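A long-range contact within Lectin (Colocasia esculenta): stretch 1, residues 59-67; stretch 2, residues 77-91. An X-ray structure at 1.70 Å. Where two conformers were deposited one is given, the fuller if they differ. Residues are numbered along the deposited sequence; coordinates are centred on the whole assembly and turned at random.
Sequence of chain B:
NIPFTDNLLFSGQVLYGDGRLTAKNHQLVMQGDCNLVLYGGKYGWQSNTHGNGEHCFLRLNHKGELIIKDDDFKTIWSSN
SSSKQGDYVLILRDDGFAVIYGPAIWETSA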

# COMPACT_ATOMS: atom_id res chain seq x y z
N ARG B 59 -11.40 -9.76 -4.40
CA ARG B 59 -10.21 -9.72 -5.25
C ARG B 59 -10.03 -8.34 -5.85
O ARG B 59 -10.99 -7.78 -6.38
CB ARG B 59 -10.30 -10.77 -6.36
CG ARG B 59 -9.04 -10.88 -7.24
CD ARG B 59 -9.27 -11.86 -8.38
NE ARG B 59 -8.11 -11.96 -9.28
CZ ARG B 59 -7.90 -11.19 -10.34
NH1 ARG B 59 -8.76 -10.22 -10.64
NH2 ARG B 59 -6.85 -11.38 -11.12
N LEU B 60 -8.81 -7.79 -5.76
CA LEU B 60 -8.46 -6.53 -6.38
C LEU B 60 -7.91 -6.85 -7.77
O LEU B 60 -7.01 -7.70 -7.88
CB LEU B 60 -7.43 -5.80 -5.52
CG LEU B 60 -6.85 -4.49 -6.06
CD1 LEU B 60 -7.94 -3.41 -6.29
CD2 LEU B 60 -5.76 -3.99 -5.13
N ASN B 61 -8.43 -6.20 -8.82
CA ASN B 61 -7.94 -6.52 -10.16
C ASN B 61 -6.77 -5.60 -10.59
O ASN B 61 -6.26 -4.82 -9.77
CB ASN B 61 -9.08 -6.53 -11.20
CG ASN B 61 -9.65 -5.19 -11.58
OD1 ASN B 61 -9.10 -4.12 -11.27
ND2 ASN B 61 -10.75 -5.22 -12.31
N HIS B 62 -6.36 -5.70 -11.85
CA HIS B 62 -5.23 -4.95 -12.38
C HIS B 62 -5.68 -3.65 -13.05
O HIS B 62 -4.96 -3.10 -13.89
CB HIS B 62 -4.42 -5.84 -13.32
CG HIS B 62 -3.64 -6.87 -12.57
ND1 HIS B 62 -4.25 -8.03 -12.10
CD2 HIS B 62 -2.35 -6.87 -12.17
CE1 HIS B 62 -3.31 -8.69 -11.44
NE2 HIS B 62 -2.15 -8.04 -11.48
N LYS B 63 -6.82 -3.11 -12.60
CA LYS B 63 -7.36 -1.82 -13.05
C LYS B 63 -7.83 -1.03 -11.82
O LYS B 63 -8.48 -0.02 -11.97
CB LYS B 63 -8.52 -2.00 -14.06
CG LYS B 63 -8.10 -2.58 -15.41
CD LYS B 63 -9.27 -3.25 -16.10
CE LYS B 63 -8.86 -3.95 -17.37
NZ LYS B 63 -10.04 -4.53 -18.08
N GLY B 64 -7.52 -1.52 -10.62
CA GLY B 64 -7.89 -0.82 -9.40
C GLY B 64 -9.30 -1.01 -8.90
O GLY B 64 -9.72 -0.28 -8.00
N GLU B 65 -10.03 -2.00 -9.44
CA GLU B 65 -11.39 -2.32 -9.01
C GLU B 65 -11.36 -3.47 -8.01
O GLU B 65 -10.78 -4.53 -8.27
CB GLU B 65 -12.30 -2.65 -10.22
CG GLU B 65 -13.80 -2.64 -9.90
CD GLU B 65 -14.72 -3.17 -10.99
OE1 GLU B 65 -14.25 -3.40 -12.12
OE2 GLU B 65 -15.93 -3.35 -10.70
N LEU B 66 -11.95 -3.23 -6.84
CA LEU B 66 -12.04 -4.21 -5.74
C LEU B 66 -13.43 -4.80 -5.79
O LEU B 66 -14.42 -4.06 -5.74
CB LEU B 66 -11.77 -3.49 -4.41
CG LEU B 66 -11.70 -4.39 -3.16
CD1 LEU B 66 -10.44 -5.28 -3.17
CD2 LEU B 66 -11.72 -3.53 -1.89
N ILE B 67 -13.53 -6.12 -5.98
CA ILE B 67 -14.83 -6.77 -6.17
C ILE B 67 -15.04 -7.93 -5.20
O ILE B 67 -14.10 -8.66 -4.89
CB ILE B 67 -14.92 -7.28 -7.64
CG1 ILE B 67 -14.74 -6.13 -8.66
CG2 ILE B 67 -16.26 -8.01 -7.92
CD1 ILE B 67 -14.21 -6.58 -10.02
N TRP B 77 -20.56 -6.94 -4.85
CA TRP B 77 -20.17 -5.57 -4.50
C TRP B 77 -18.95 -5.18 -5.30
O TRP B 77 -18.12 -6.03 -5.62
CB TRP B 77 -19.86 -5.47 -2.98
CG TRP B 77 -19.43 -4.11 -2.49
CD1 TRP B 77 -20.23 -3.12 -2.00
CD2 TRP B 77 -18.09 -3.63 -2.39
NE1 TRP B 77 -19.47 -2.03 -1.64
CE2 TRP B 77 -18.15 -2.32 -1.87
CE3 TRP B 77 -16.83 -4.17 -2.72
CZ2 TRP B 77 -17.00 -1.54 -1.66
CZ3 TRP B 77 -15.69 -3.40 -2.51
CH2 TRP B 77 -15.78 -2.11 -1.98
N SER B 78 -18.84 -3.90 -5.62
CA SER B 78 -17.66 -3.35 -6.27
C SER B 78 -17.34 -1.99 -5.71
O SER B 78 -18.26 -1.22 -5.38
CB SER B 78 -17.85 -3.25 -7.77
OG SER B 78 -16.72 -2.59 -8.32
N SER B 79 -16.04 -1.65 -5.66
CA SER B 79 -15.58 -0.31 -5.27
C SER B 79 -15.96 0.71 -6.34
O SER B 79 -15.98 1.91 -6.08
CB SER B 79 -14.07 -0.30 -5.06
OG SER B 79 -13.39 -0.71 -6.25
N ASN B 80 -16.22 0.21 -7.57
CA ASN B 80 -16.52 1.01 -8.76
C ASN B 80 -15.38 1.98 -9.11
O ASN B 80 -15.61 2.98 -9.81
CB ASN B 80 -17.85 1.73 -8.65
CG ASN B 80 -19.00 0.76 -8.62
OD1 ASN B 80 -19.81 0.76 -7.69
ND2 ASN B 80 -19.06 -0.14 -9.61
N SER B 81 -14.15 1.65 -8.69
CA SER B 81 -12.94 2.39 -9.05
C SER B 81 -12.34 1.69 -10.25
O SER B 81 -12.40 0.46 -10.34
CB SER B 81 -11.95 2.47 -7.88
OG SER B 81 -11.76 1.21 -7.25
N SER B 82 -11.83 2.44 -11.20
CA SER B 82 -11.28 1.88 -12.43
C SER B 82 -10.25 2.83 -12.98
O SER B 82 -10.52 4.03 -13.11
CB SER B 82 -12.42 1.68 -13.43
OG SER B 82 -11.92 1.32 -14.71
N SER B 83 -9.05 2.33 -13.27
CA SER B 83 -7.98 3.19 -13.77
C SER B 83 -7.07 2.41 -14.72
O SER B 83 -7.49 1.36 -15.24
CB SER B 83 -7.21 3.81 -12.61
OG SER B 83 -6.36 4.86 -13.05
N LYS B 84 -5.86 2.94 -14.97
CA LYS B 84 -4.85 2.38 -15.88
C LYS B 84 -4.58 0.91 -15.64
O LYS B 84 -4.54 0.47 -14.50
CB LYS B 84 -3.51 3.12 -15.72
CG LYS B 84 -3.54 4.61 -15.87
CD LYS B 84 -2.12 5.16 -15.92
CE LYS B 84 -2.10 6.58 -16.41
NZ LYS B 84 -0.70 7.10 -16.56
N GLN B 85 -4.32 0.17 -16.72
CA GLN B 85 -3.94 -1.23 -16.58
C GLN B 85 -2.57 -1.26 -15.88
O GLN B 85 -1.66 -0.51 -16.26
CB GLN B 85 -3.90 -1.92 -17.96
CG GLN B 85 -5.30 -2.16 -18.55
CD GLN B 85 -5.30 -2.72 -19.96
OE1 GLN B 85 -4.45 -2.39 -20.80
NE2 GLN B 85 -6.30 -3.52 -20.27
N GLY B 86 -2.45 -2.04 -14.82
CA GLY B 86 -1.21 -2.12 -14.06
C GLY B 86 -1.37 -2.81 -12.73
O GLY B 86 -2.38 -3.46 -12.49
N ASP B 87 -0.37 -2.66 -11.86
CA ASP B 87 -0.39 -3.28 -10.53
C ASP B 87 -0.95 -2.31 -9.49
O ASP B 87 -0.55 -1.15 -9.46
CB ASP B 87 1.01 -3.75 -10.15
CG ASP B 87 1.55 -4.79 -11.11
OD1 ASP B 87 0.73 -5.53 -11.71
OD2 ASP B 87 2.79 -4.82 -11.31
N TYR B 88 -1.87 -2.80 -8.64
CA TYR B 88 -2.53 -2.03 -7.58
C TYR B 88 -2.32 -2.66 -6.22
O TYR B 88 -1.96 -3.84 -6.13
CB TYR B 88 -4.05 -1.90 -7.87
CG TYR B 88 -4.34 -0.97 -9.03
CD1 TYR B 88 -4.79 0.33 -8.80
CD2 TYR B 88 -4.09 -1.35 -10.34
CE1 TYR B 88 -5.01 1.21 -9.86
CE2 TYR B 88 -4.28 -0.46 -11.41
CZ TYR B 88 -4.76 0.81 -11.16
OH TYR B 88 -4.93 1.70 -12.20
N VAL B 89 -2.52 -1.88 -5.15
CA VAL B 89 -2.41 -2.40 -3.80
C VAL B 89 -3.51 -1.77 -2.94
O VAL B 89 -3.78 -0.58 -3.05
CB VAL B 89 -0.99 -2.19 -3.18
CG1 VAL B 89 -0.66 -0.71 -3.00
CG2 VAL B 89 -0.84 -2.95 -1.85
N LEU B 90 -4.15 -2.60 -2.12
CA LEU B 90 -5.11 -2.15 -1.12
C LEU B 90 -4.36 -2.17 0.19
O LEU B 90 -3.81 -3.22 0.55
CB LEU B 90 -6.34 -3.10 -1.08
CG LEU B 90 -7.30 -2.93 0.11
CD1 LEU B 90 -8.12 -1.66 0.02
CD2 LEU B 90 -8.25 -4.13 0.20
N ILE B 91 -4.29 -1.02 0.88
CA ILE B 91 -3.59 -0.95 2.15
C ILE B 91 -4.57 -0.68 3.27
O ILE B 91 -5.29 0.32 3.21
CB ILE B 91 -2.46 0.13 2.16
CG1 ILE B 91 -1.49 -0.00 0.95
CG2 ILE B 91 -1.69 0.11 3.51
CD1 ILE B 91 -0.44 1.12 0.84

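Three residues have the most surface covered across this contact: Lys63 with 97 Å², Leu66 with 93 Å² and Tyr88 with 72 Å², out of 883 Å² buried in all when both sides are summed.

Lys63 makes its hydrogen bond to the second stretch through its backbone carbonyl, with Ser83 N 2.7 Å from Lys63 O and an N-H...O angle of 147°. Its CA-to-CB bond points away overall, though CB itself still touches the second stretch, lying 3.7 Å from Ser83 O. The same carbonyl oxygen receives a CA-H...O contact from Ser82, CA to Lys63 O 3.4 Å. One residue earlier the pattern repeats: Gly86 N donates to His62 O at 2.9 Å and 162°, and Gln85 CA lies 3.4 Å from His62 O. The turn that presents these carbonyls is held from within by Asn61, whose OD1 accepts from Lys63 N at 2.8 Å and from Glu65 N at 3.0 Å. The lysine side chain, extended beyond chi1, brings its CE to 3.9 Å from Gln85 NE2, a contact without a hydrogen bond.

Tyr88 closes over this turn. Its CA-to-CB bond points toward the first stretch, and Gly64 CA sits 3.5 Å from the centroid of the Tyr88 ring, 18° off the ring normal, which makes this a CH-pi contact over the face. Lys63 C lies over the same face. Such close packing depends on Gly64 having no side chain: an ideal CB would fall 2.7 Å from Tyr88 CE1, a clash, and the positive phi of 82° by itself favours glycine. The ring is also anchored within its own stretch, where Tyr88 OH donates to Lys84 O at 2.6 Å.

Leu66 joins polar pairing to apolar packing. Leu66 N donates to Ser79 OG at 3.0 Å and 170°, while Ser79 N donates to Leu66 O at 2.9 Å and 155°, so backbone and side chain of one serine satisfy both backbone polar groups of the leucine. Ser79 OG in turn donates to Ser81 OG at 2.7 Å, and Ser81 OG donates to Gly64 O at 2.6 Å, so the hydrogen bonds run in a short chain back to the first stretch. On the apolar side, Leu66 CD2 approaches Trp77 CZ3 at 4.0 Å and Leu90 CD2 at 4.1 Å. Beyond Leu66, Ile67 and Ser78 form an antiparallel non-hydrogen-bonded pair, CA to CA 4.4 Å, with both side chains on the same face; there Ser78 OG donates to Glu65 OE2 at 2.6 Å.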